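Local coordinates for protein SmhA (PDB 7A27) that is one component, solved here in its soluble form, of the tripartite alpha-pore-forming toxin Smh of Serratia marcescens, at residues F86-N91 and A339-Q343; N3-L9 and A315-I319; V93-Y97 and A331-S336; H18-S22 and L79-A83. Residue numbers count along the deposited sequence, not the author numbering.

Interaction 1 (F86-N91 and A339-Q343); sequences FAALVN and AEKWQ
Both segments are regular alpha-helix: 86-91 belongs to helix 48-96 and 339-343 to helix 325-358. They run nearly antiparallel, with 153° between their N-to-C directions, a signed crossing angle of -153° and axes 9.0 Å apart at closest approach. The register is fixed by two close backbone pairs, Ala87 CA to Trp342 CA at 5.0 Å and Asn91 CA to Ala339 CA at 5.9 Å; alanine at one position of each pair lets the helices come this near. Trp342 gives the most surface. With chi1 m and chi2 near 97°, its indole lies flat along the first helix: Val90 (chi1 t) sets CG2 over the face of the five-membered ring in a CH-pi contact, 4.0 Å from its centroid, while Phe86 (chi1 t) brings CD1 to 3.3 Å from Trp342 CH2, the two six-membered rings inclined at 33°. Ala87 CB sits 4.0 Å from Trp342 CB, and Val90 CG1 lies 4.0 Å from Ala339 CA. Trp305 and Tyr312 of helix 301-321 extend this aromatic cluster inside the antiparallel helical bundle. At the outer margin Gln343 NE2 donates to Asn91 OD1 at 3.0 Å. Trp342 NE1 turns elsewhere, to the carbonyl of Leu9. The pairing is thus mainly apolar and aromatic, with one amide-amide hydrogen bond at its margin, and because Leu9 O takes up Trp342 NE1 the indole is buried without stranding its N-H.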
loop_
_atom_site.group_PDB
_atom_site.type_symbol
_atom_site.label_atom_id
_atom_site.label_comp_id
_atom_site.label_asym_id
_atom_site.label_seq_id
_atom_site.Cartn_x
_atom_site.Cartn_y
_atom_site.Cartn_z
ATOM N N PHE A 86 13.705 -1.903 17.360
ATOM C CA PHE A 86 13.967 -0.666 18.124
ATOM C C PHE A 86 13.142 -0.697 19.417
ATOM O O PHE A 86 13.680 -0.342 20.477
ATOM C CB PHE A 86 13.676 0.585 17.301
ATOM C CG PHE A 86 14.330 1.834 17.842
ATOM C CD1 PHE A 86 13.765 2.534 18.888
ATOM C CD2 PHE A 86 15.521 2.305 17.317
ATOM C CE1 PHE A 86 14.368 3.673 19.401
ATOM C CE2 PHE A 86 16.122 3.444 17.832
ATOM C CZ PHE A 86 15.540 4.126 18.877
ATOM N N ALA A 87 11.876 -1.110 19.359
ATOM C CA ALA A 87 11.024 -1.200 20.562
ATOM C C ALA A 87 11.703 -2.102 21.583
ATOM O O ALA A 87 11.801 -1.689 22.771
ATOM C CB ALA A 87 9.650 -1.707 20.225
ATOM N N ALA A 88 12.170 -3.268 21.128
ATOM C CA ALA A 88 12.845 -4.271 21.978
ATOM C C ALA A 88 14.038 -3.623 22.684
ATOM O O ALA A 88 14.215 -3.860 23.881
ATOM C CB ALA A 88 13.261 -5.461 21.161
ATOM N N LEU A 89 14.810 -2.813 21.965
ATOM C CA LEU A 89 16.007 -2.127 22.521
ATOM C C LEU A 89 15.581 -1.123 23.606
ATOM O O LEU A 89 16.278 -1.035 24.630
ATOM C CB LEU A 89 16.802 -1.441 21.401
ATOM C CG LEU A 89 17.451 -2.360 20.364
ATOM C CD1 LEU A 89 18.255 -1.538 19.376
ATOM C CD2 LEU A 89 18.340 -3.420 20.995
ATOM N N VAL A 90 14.475 -0.407 23.413
ATOM C CA VAL A 90 13.983 0.585 24.411
ATOM C C VAL A 90 13.602 -0.155 25.708
ATOM O O VAL A 90 13.966 0.339 26.798
ATOM C CB VAL A 90 12.864 1.452 23.820
ATOM C CG1 VAL A 90 12.288 2.399 24.859
ATOM C CG2 VAL A 90 13.389 2.248 22.628
ATOM N N ASN A 91 12.953 -1.319 25.618
ATOM C CA ASN A 91 12.637 -2.166 26.804
ATOM C C ASN A 91 13.906 -2.434 27.628
ATOM O O ASN A 91 13.839 -2.396 28.873
ATOM C CB ASN A 91 12.087 -3.543 26.437
ATOM C CG ASN A 91 10.603 -3.545 26.204
ATOM O OD1 ASN A 91 10.003 -2.488 25.935
ATOM N ND2 ASN A 91 10.046 -4.741 26.292
ATOM N N ALA A 339 8.775 3.697 26.975
ATOM C CA ALA A 339 8.775 2.241 26.699
ATOM C C ALA A 339 7.365 1.790 26.318
ATOM O O ALA A 339 7.226 1.095 25.295
ATOM C CB ALA A 339 9.283 1.476 27.889
ATOM N N GLU A 340 6.366 2.177 27.117
ATOM C CA GLU A 340 4.931 1.836 26.892
ATOM C C GLU A 340 4.543 2.279 25.480
ATOM O O GLU A 340 3.831 1.522 24.807
ATOM C CB GLU A 340 4.004 2.482 27.927
ATOM C CG GLU A 340 4.141 1.864 29.318
ATOM C CD GLU A 340 3.418 2.545 30.482
ATOM O OE1 GLU A 340 3.921 2.422 31.649
ATOM O OE2 GLU A 340 2.341 3.182 30.244
ATOM N N LYS A 341 4.980 3.473 25.073
ATOM C CA LYS A 341 4.681 4.055 23.736
ATOM C C LYS A 341 5.253 3.139 22.651
ATOM O O LYS A 341 4.536 2.885 21.670
ATOM C CB LYS A 341 5.247 5.468 23.559
ATOM C CG LYS A 341 4.602 6.535 24.428
ATOM C CD LYS A 341 5.271 7.888 24.325
ATOM C CE LYS A 341 4.776 8.879 25.358
ATOM N NZ LYS A 341 5.583 10.125 25.349
ATOM N N TRP A 342 6.489 2.652 22.828
ATOM C CA TRP A 342 7.149 1.756 21.847
ATOM C C TRP A 342 6.464 0.379 21.846
ATOM O O TRP A 342 6.342 -0.193 20.737
ATOM C CB TRP A 342 8.653 1.674 22.092
ATOM C CG TRP A 342 9.415 2.869 21.606
ATOM C CD1 TRP A 342 9.816 3.955 22.331
ATOM C CD2 TRP A 342 9.883 3.104 20.272
ATOM N NE1 TRP A 342 10.489 4.845 21.541
ATOM C CE2 TRP A 342 10.543 4.350 20.273
ATOM C CE3 TRP A 342 9.796 2.394 19.075
ATOM C CZ2 TRP A 342 11.110 4.894 19.126
ATOM C CZ3 TRP A 342 10.359 2.932 17.939
ATOM C CH2 TRP A 342 11.014 4.161 17.967
ATOM N N GLN A 343 6.002 -0.124 23.001
ATOM C CA GLN A 343 5.297 -1.434 23.070
ATOM C C GLN A 343 3.992 -1.360 22.279
ATOM O O GLN A 343 3.704 -2.324 21.540
ATOM C CB GLN A 343 5.058 -1.894 24.512
ATOM C CG GLN A 343 6.320 -2.499 25.104
ATOM C CD GLN A 343 6.893 -3.497 24.121
ATOM O OE1 GLN A 343 6.176 -4.396 23.682
ATOM N NE2 GLN A 343 8.160 -3.326 23.739
#

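Interaction 2 (N3-L9 and A315-I319); sequences NLTSIDL and AAPII
Ile318 and Ile7 have the most surface covered in this contact, with Ile319 next. Ile318 projects from 315-319, helical residues of helix 301-321 that kink where Pro317 N has no hydrogen bond to the preceding turn; its chi1 m, chi2 t rotamer reaches across to the N-terminal segment. There Ile318 CG2 rests 3.8 Å from both Asn3 C and Leu4 N, and Ile318 CD1 lies 3.9 Å from Ile7 CG2. The segment 3-9 is not a helix throughout: residues 4-6 form one 3-10 turn, with Ile7 N bonded to Leu4 O at 3.0 Å and Ser6 OG (chi1 p) bonded to Asn3 O at 2.8 Å, after which the chain extends through Ile7 and Asp8. CA atoms come closest at Ile7 to Ala315, 5.2 Å, and at Leu4 to Ile318, 6.3 Å. The N-terminal segment is laid along the end of the helical bundle, ahead of helix 14-37, and bridges helix 301-321 to helix 325-358, where Ile7 also meets Ile334. Ile7 itself (chi1 p, chi2 t) points at the helix, placing CG2 3.8 Å from Ala315 CB and CD1 3.8 Å from Ile319 CG1. Further along, Leu9 (chi1 m, chi2 t) puts CD2 3.9 Å from Ala315 CB. No hydrogen bond joins the two segments; the carbonyl of Leu9 instead accepts from Trp342 NE1 and is also hydrogen-bonded to Tyr312 OH.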
loop_
_atom_site.group_PDB
_atom_site.type_symbol
_atom_site.label_atom_id
_atom_site.label_comp_id
_atom_site.label_asym_id
_atom_site.label_seq_id
_atom_site.Cartn_x
_atom_site.Cartn_y
_atom_site.Cartn_z
ATOM N N ASN A 3 17.180 20.660 31.118
ATOM C CA ASN A 3 16.660 19.705 32.158
ATOM C C ASN A 3 15.873 18.557 31.483
ATOM O O ASN A 3 15.536 18.666 30.282
ATOM C CB ASN A 3 15.840 20.429 33.233
ATOM C CG ASN A 3 15.818 19.675 34.553
ATOM O OD1 ASN A 3 16.869 19.435 35.153
ATOM N ND2 ASN A 3 14.634 19.293 35.011
ATOM N N LEU A 4 15.655 17.456 32.225
ATOM C CA LEU A 4 15.039 16.161 31.814
ATOM C C LEU A 4 13.647 16.342 31.236
ATOM O O LEU A 4 13.304 15.630 30.321
ATOM C CB LEU A 4 14.967 15.278 33.064
ATOM C CG LEU A 4 16.268 14.566 33.406
ATOM C CD1 LEU A 4 16.429 14.415 34.911
ATOM C CD2 LEU A 4 16.338 13.233 32.671
ATOM N N THR A 5 12.872 17.229 31.849
ATOM C CA THR A 5 11.494 17.657 31.503
ATOM C C THR A 5 11.321 17.869 29.980
ATOM O O THR A 5 10.167 17.849 29.534
ATOM C CB THR A 5 11.187 18.905 32.349
ATOM O OG1 THR A 5 9.845 19.342 32.173
ATOM C CG2 THR A 5 12.086 20.076 32.022
ATOM N N SER A 6 12.404 18.020 29.210
ATOM C CA SER A 6 12.385 18.370 27.761
ATOM C C SER A 6 12.785 17.202 26.833
ATOM O O SER A 6 12.659 17.362 25.619
ATOM C CB SER A 6 13.280 19.563 27.506
ATOM O OG SER A 6 14.643 19.183 27.652
ATOM N N ILE A 7 13.289 16.077 27.347
ATOM C CA ILE A 7 13.722 14.947 26.468
ATOM C C ILE A 7 12.485 14.213 25.954
ATOM O O ILE A 7 11.522 14.034 26.688
ATOM C CB ILE A 7 14.752 13.996 27.117
ATOM C CG1 ILE A 7 14.198 13.221 28.306
ATOM C CG2 ILE A 7 16.002 14.753 27.498
ATOM C CD1 ILE A 7 15.089 12.084 28.775
ATOM N N ASP A 8 12.571 13.806 24.697
ATOM C CA ASP A 8 11.526 13.104 23.917
ATOM C C ASP A 8 12.139 11.781 23.429
ATOM O O ASP A 8 12.840 11.793 22.419
ATOM C CB ASP A 8 11.062 14.015 22.773
ATOM C CG ASP A 8 10.115 13.375 21.784
ATOM O OD1 ASP A 8 9.440 12.422 22.178
ATOM O OD2 ASP A 8 10.065 13.837 20.632
ATOM N N LEU A 9 11.901 10.683 24.136
ATOM C CA LEU A 9 12.380 9.322 23.767
ATOM C C LEU A 9 11.243 8.550 23.078
ATOM O O LEU A 9 11.337 7.307 22.990
ATOM C CB LEU A 9 12.856 8.592 25.029
ATOM C CG LEU A 9 14.059 9.182 25.753
ATOM C CD1 LEU A 9 14.352 8.425 27.038
ATOM C CD2 LEU A 9 15.267 9.159 24.850
ATOM N N ALA A 315 19.031 13.980 23.973
ATOM C CA ALA A 315 18.572 13.404 25.253
ATOM C C ALA A 315 19.733 12.864 26.084
ATOM O O ALA A 315 19.716 13.093 27.304
ATOM C CB ALA A 315 17.584 12.304 24.991
ATOM N N ALA A 316 20.687 12.181 25.445
ATOM C CA ALA A 316 21.784 11.443 26.109
ATOM C C ALA A 316 22.576 12.321 27.093
ATOM O O ALA A 316 22.638 12.006 28.276
ATOM C CB ALA A 316 22.662 10.803 25.065
ATOM N N PRO A 317 23.225 13.438 26.678
ATOM C CA PRO A 317 24.010 14.239 27.612
ATOM C C PRO A 317 23.169 14.772 28.783
ATOM O O PRO A 317 23.725 14.962 29.856
ATOM C CB PRO A 317 24.565 15.390 26.760
ATOM C CG PRO A 317 24.505 14.873 25.345
ATOM C CD PRO A 317 23.267 13.996 25.317
ATOM N N ILE A 318 21.867 14.994 28.556
ATOM C CA ILE A 318 20.911 15.492 29.586
ATOM C C ILE A 318 20.677 14.382 30.621
ATOM O O ILE A 318 20.694 14.705 31.849
ATOM C CB ILE A 318 19.605 15.980 28.946
ATOM C CG1 ILE A 318 19.849 17.163 28.002
ATOM C CG2 ILE A 318 18.571 16.305 30.016
ATOM C CD1 ILE A 318 18.610 17.634 27.236
ATOM N N ILE A 319 20.493 13.131 30.171
ATOM C CA ILE A 319 20.277 11.948 31.059
ATOM C C ILE A 319 21.525 11.733 31.921
ATOM O O ILE A 319 21.386 11.193 33.025
ATOM C CB ILE A 319 19.952 10.684 30.242
ATOM C CG1 ILE A 319 18.663 10.866 29.446
ATOM C CG2 ILE A 319 19.901 9.471 31.157
ATOM C CD1 ILE A 319 18.278 9.699 28.595
#

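Interaction 3 (V93-Y97 and A331-S336); sequences VNALY and AKQIIS
At the apolar centre, Ile335 CD1 meets Tyr97 CE2 at 3.3 Å and Val93 CG1 at 3.9 Å. Ile335 (chi1 m, chi2 t) and Val93 (chi1 t) both point their CA-to-CB bonds across the interface, as does Tyr97, the residue with the most surface covered. Its ring, at chi1 -92° and chi2 -88°, lies obliquely against the second helix and also reaches Ala331, whose CB is 4.2 Å from Tyr97 CE1. Behind this centre, Leu9 of the N-terminal segment packs on Ile335, and Met111 and Leu115 of helix 104-155 pack on Val93. The pair joins the C-terminal end of helix 48-96 to an early part of helix 325-358 at one tip of the long helical bundle. Segment 331-336 is helical throughout; in 93-97 the helix gives out and Tyr97, at phi/psi -87/41, already belongs to the turn, its N bonded to Asn94 O at 2.9 Å. The register places Asn94 CA 5.8 Å from Ser336 CA and Tyr97 CA 5.8 Å from Lys332 CA, so the two segments run in opposite directions. At the polar edge, Asn94 (chi1 t) lays its OD1 3.1 Å from Ser336 CA and 3.7 Å from Ile335 CG2. Lys332, all its chi angles t, stretches past the end of the first helix: CD lies 3.3 Å from Tyr97 O, and NZ donates a weak hydrogen bond of 3.3 Å to that same carbonyl.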
loop_
_atom_site.group_PDB
_atom_site.type_symbol
_atom_site.label_atom_id
_atom_site.label_comp_id
_atom_site.label_asym_id
_atom_site.label_seq_id
_atom_site.Cartn_x
_atom_site.Cartn_y
_atom_site.Cartn_z
ATOM N N VAL A 93 16.571 -0.623 27.922
ATOM C CA VAL A 93 16.908 0.636 28.652
ATOM C C VAL A 93 16.026 0.695 29.898
ATOM O O VAL A 93 16.521 1.067 30.985
ATOM C CB VAL A 93 16.723 1.899 27.795
ATOM C CG1 VAL A 93 17.092 3.146 28.570
ATOM C CG2 VAL A 93 17.535 1.851 26.517
ATOM N N ASN A 94 14.757 0.330 29.743
ATOM C CA ASN A 94 13.799 0.310 30.868
ATOM C C ASN A 94 14.361 -0.603 31.954
ATOM O O ASN A 94 14.542 -0.118 33.082
ATOM C CB ASN A 94 12.414 -0.142 30.423
ATOM C CG ASN A 94 11.342 0.432 31.302
ATOM O OD1 ASN A 94 11.480 1.557 31.781
ATOM N ND2 ASN A 94 10.277 -0.323 31.490
ATOM N N ALA A 95 14.673 -1.855 31.591
ATOM C CA ALA A 95 15.194 -2.918 32.488
ATOM C C ALA A 95 16.483 -2.457 33.201
ATOM O O ALA A 95 16.661 -2.793 34.387
ATOM C CB ALA A 95 15.395 -4.188 31.698
ATOM N N LEU A 96 17.339 -1.708 32.501
ATOM C CA LEU A 96 18.613 -1.160 33.047
ATOM C C LEU A 96 18.316 -0.247 34.244
ATOM O O LEU A 96 19.154 -0.163 35.143
ATOM C CB LEU A 96 19.351 -0.398 31.936
ATOM C CG LEU A 96 20.577 0.411 32.379
ATOM C CD1 LEU A 96 21.602 -0.486 33.066
ATOM C CD2 LEU A 96 21.220 1.185 31.224
ATOM N N TYR A 97 17.164 0.435 34.254
ATOM C CA TYR A 97 16.770 1.388 35.329
ATOM C C TYR A 97 16.066 0.646 36.488
ATOM O O TYR A 97 15.071 1.152 37.070
ATOM C CB TYR A 97 16.026 2.586 34.731
ATOM C CG TYR A 97 16.912 3.760 34.390
ATOM C CD1 TYR A 97 17.188 4.734 35.339
ATOM C CD2 TYR A 97 17.468 3.917 33.131
ATOM C CE1 TYR A 97 17.979 5.835 35.049
ATOM C CE2 TYR A 97 18.264 5.008 32.826
ATOM C CZ TYR A 97 18.529 5.970 33.788
ATOM O OH TYR A 97 19.300 7.060 33.482
ATOM N N ALA A 331 14.124 10.229 35.681
ATOM C CA ALA A 331 14.625 9.608 34.439
ATOM C C ALA A 331 14.000 8.218 34.254
ATOM O O ALA A 331 13.614 7.894 33.117
ATOM C CB ALA A 331 16.123 9.534 34.475
ATOM N N LYS A 332 13.924 7.414 35.319
ATOM C CA LYS A 332 13.309 6.062 35.272
ATOM C C LYS A 332 11.871 6.199 34.744
ATOM O O LYS A 332 11.442 5.360 33.906
ATOM C CB LYS A 332 13.310 5.386 36.648
ATOM C CG LYS A 332 12.461 4.119 36.670
ATOM C CD LYS A 332 12.571 3.164 37.814
ATOM C CE LYS A 332 11.649 1.996 37.531
ATOM N NZ LYS A 332 12.005 0.803 38.326
ATOM N N GLN A 333 11.170 7.215 35.258
ATOM C CA GLN A 333 9.766 7.581 34.942
ATOM C C GLN A 333 9.661 7.993 33.458
ATOM O O GLN A 333 8.797 7.426 32.752
ATOM C CB GLN A 333 9.330 8.652 35.955
ATOM C CG GLN A 333 8.100 9.468 35.560
ATOM C CD GLN A 333 6.892 8.591 35.342
ATOM O OE1 GLN A 333 6.841 7.453 35.815
ATOM N NE2 GLN A 333 5.911 9.119 34.622
ATOM N N ILE A 334 10.529 8.901 32.992
ATOM C CA ILE A 334 10.546 9.404 31.584
ATOM C C ILE A 334 10.768 8.201 30.649
ATOM O O ILE A 334 10.084 8.124 29.598
ATOM C CB ILE A 334 11.615 10.496 31.331
ATOM C CG1 ILE A 334 11.570 11.716 32.255
ATOM C CG2 ILE A 334 11.561 10.929 29.879
ATOM C CD1 ILE A 334 10.521 12.759 31.975
ATOM N N ILE A 335 11.675 7.284 31.012
ATOM C CA ILE A 335 12.025 6.084 30.191
ATOM C C ILE A 335 10.883 5.054 30.226
ATOM O O ILE A 335 10.502 4.559 29.132
ATOM C CB ILE A 335 13.376 5.490 30.631
ATOM C CG1 ILE A 335 14.523 6.429 30.266
ATOM C CG2 ILE A 335 13.585 4.115 30.024
ATOM C CD1 ILE A 335 15.856 6.012 30.852
ATOM N N SER A 336 10.346 4.742 31.411
ATOM C CA SER A 336 9.244 3.755 31.560
ATOM C C SER A 336 8.044 4.164 30.693
ATOM O O SER A 336 7.429 3.262 30.106
ATOM C CB SER A 336 8.842 3.562 33.000
ATOM O OG SER A 336 7.682 4.311 33.333
#

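Interaction 4 (H18-S22 and L79-A83); sequences HISIS and LYTKA
This is a buried, side-chain-mediated contact between helix 14-37 and helix 48-96, near the middle of the molecule. The backbones stay well apart: the axes approach to only 12.6 Å, at 155° between their N-to-C directions (signed crossing angle -155°), and the nearest CA pair, His18 and Tyr80, is 7.8 Å apart. Two ring side chains fill the gap. Tyr80 (chi1 m, chi2 70°) leaves its helix sideways, but its ring end comes up to the first helix, and His18 (chi1 m, chi2 92°) turns the edge of its imidazole to the tyrosine face, giving a T-shaped pair with centroids 4.9 Å apart and planes at 73°; His18 CD2 is 3.9 Å from Tyr80 CE2. The pair lies in the core of the helical bundle, where helix 325-358 packs against both helices: Phe345 meets the His18 ring, and Ala352 touches both Ser22 and Tyr80. At the far end of the tyrosine, Ser22 OG (chi1 m) and Tyr80 OH share a 2.8 Å hydrogen bond, and Tyr80 OH is also hydrogen-bonded to Tyr356 OH. His18 ND1 is held by Leu14 O within its own helix. The Ser22 side chain is about 9 Å from that of Asn359, a Ca(2+)-binding residue in a structure of this protein, though this chain has no ion bound there.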
loop_
_atom_site.group_PDB
_atom_site.type_symbol
_atom_site.label_atom_id
_atom_site.label_comp_id
_atom_site.label_asym_id
_atom_site.label_seq_id
_atom_site.Cartn_x
_atom_site.Cartn_y
_atom_site.Cartn_z
ATOM N N HIS A 18 3.532 4.610 9.744
ATOM C CA HIS A 18 3.553 3.190 9.294
ATOM C C HIS A 18 2.132 2.764 8.913
ATOM O O HIS A 18 1.981 2.074 7.891
ATOM C CB HIS A 18 4.182 2.257 10.339
ATOM C CG HIS A 18 5.675 2.171 10.304
ATOM N ND1 HIS A 18 6.480 2.978 11.052
ATOM C CD2 HIS A 18 6.516 1.362 9.618
ATOM C CE1 HIS A 18 7.750 2.662 10.829
ATOM N NE2 HIS A 18 7.804 1.660 9.977
ATOM N N ILE A 19 1.128 3.171 9.682
ATOM C CA ILE A 19 -0.305 2.877 9.391
ATOM C C ILE A 19 -0.690 3.503 8.033
ATOM O O ILE A 19 -1.308 2.806 7.225
ATOM C CB ILE A 19 -1.185 3.340 10.573
ATOM C CG1 ILE A 19 -0.909 2.484 11.816
ATOM C CG2 ILE A 19 -2.657 3.355 10.200
ATOM C CD1 ILE A 19 -1.615 2.938 13.071
ATOM N N SER A 20 -0.306 4.751 7.750
ATOM C CA SER A 20 -0.666 5.413 6.472
ATOM C C SER A 20 0.057 4.707 5.318
ATOM O O SER A 20 -0.487 4.745 4.186
ATOM C CB SER A 20 -0.425 6.906 6.473
ATOM O OG SER A 20 0.953 7.205 6.291
ATOM N N ILE A 21 1.211 4.064 5.573
ATOM C CA ILE A 21 1.949 3.285 4.534
ATOM C C ILE A 21 1.196 1.979 4.316
ATOM O O ILE A 21 0.874 1.687 3.149
ATOM C CB ILE A 21 3.421 3.037 4.898
ATOM C CG1 ILE A 21 4.214 4.348 4.876
ATOM C CG2 ILE A 21 4.025 2.002 3.950
ATOM C CD1 ILE A 21 5.613 4.255 5.461
ATOM N N SER A 22 0.944 1.219 5.391
ATOM C CA SER A 22 0.202 -0.069 5.339
ATOM C C SER A 22 -1.050 0.131 4.457
ATOM O O SER A 22 -1.268 -0.672 3.534
ATOM C CB SER A 22 -0.157 -0.559 6.739
ATOM O OG SER A 22 0.990 -0.855 7.525
ATOM N N LEU A 79 11.612 -3.061 6.859
ATOM C CA LEU A 79 11.599 -1.752 7.574
ATOM C C LEU A 79 10.707 -1.832 8.814
ATOM O O LEU A 79 11.022 -1.136 9.805
ATOM C CB LEU A 79 11.079 -0.631 6.681
ATOM C CG LEU A 79 11.983 -0.215 5.531
ATOM C CD1 LEU A 79 11.327 0.908 4.735
ATOM C CD2 LEU A 79 13.384 0.171 6.001
ATOM N N TYR A 80 9.597 -2.566 8.735
ATOM C CA TYR A 80 8.665 -2.707 9.870
ATOM C C TYR A 80 9.394 -3.464 10.993
ATOM O O TYR A 80 9.344 -3.016 12.148
ATOM C CB TYR A 80 7.360 -3.386 9.439
ATOM C CG TYR A 80 6.357 -2.545 8.682
ATOM C CD1 TYR A 80 6.602 -2.121 7.388
ATOM C CD2 TYR A 80 5.120 -2.227 9.231
ATOM C CE1 TYR A 80 5.679 -1.365 6.678
ATOM C CE2 TYR A 80 4.175 -1.495 8.524
ATOM C CZ TYR A 80 4.456 -1.063 7.238
ATOM O OH TYR A 80 3.546 -0.342 6.519
ATOM N N THR A 81 10.079 -4.561 10.653
ATOM C CA THR A 81 10.824 -5.407 11.620
ATOM C C THR A 81 11.814 -4.516 12.387
ATOM O O THR A 81 11.920 -4.652 13.636
ATOM C CB THR A 81 11.504 -6.594 10.922
ATOM O OG1 THR A 81 10.501 -7.267 10.153
ATOM C CG2 THR A 81 12.152 -7.568 11.888
ATOM N N LYS A 82 12.475 -3.601 11.673
ATOM C CA LYS A 82 13.471 -2.672 12.260
ATOM C C LYS A 82 12.807 -1.879 13.397
ATOM O O LYS A 82 13.446 -1.728 14.454
ATOM C CB LYS A 82 14.110 -1.855 11.132
ATOM C CG LYS A 82 15.170 -2.634 10.358
ATOM C CD LYS A 82 15.543 -2.024 9.014
ATOM C CE LYS A 82 16.928 -2.361 8.508
ATOM N NZ LYS A 82 17.321 -3.771 8.745
ATOM N N ALA A 83 11.555 -1.454 13.221
ATOM C CA ALA A 83 10.783 -0.744 14.258
ATOM C C ALA A 83 10.563 -1.661 15.473
ATOM O O ALA A 83 10.815 -1.203 16.588
ATOM C CB ALA A 83 9.490 -0.226 13.685
#

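In the fold
Interactions 1 and 3 join the same pair of helices, 48-96 and 325-358, with centres about 11 Å apart: the first is buried and aromatic, while the second, nearer the tip, mixes a tyrosine-isoleucine centre with a more open polar edge. Interaction 2, also partly buried, adds the N-terminal segment; it relies on aliphatic side chains and touches interaction 3 through Leu9 on Ile335 and interaction 1 through Leu9 O to Trp342 NE1. Interaction 4, all its touching residues buried, lies nearest the chain's centre (about 11 Å, centre to centre), its centre about 25 Å from that of interaction 3. It shares helix 48-96 with interactions 1 and 3 but spans its wider gap with a ring pair and buried hydroxyls.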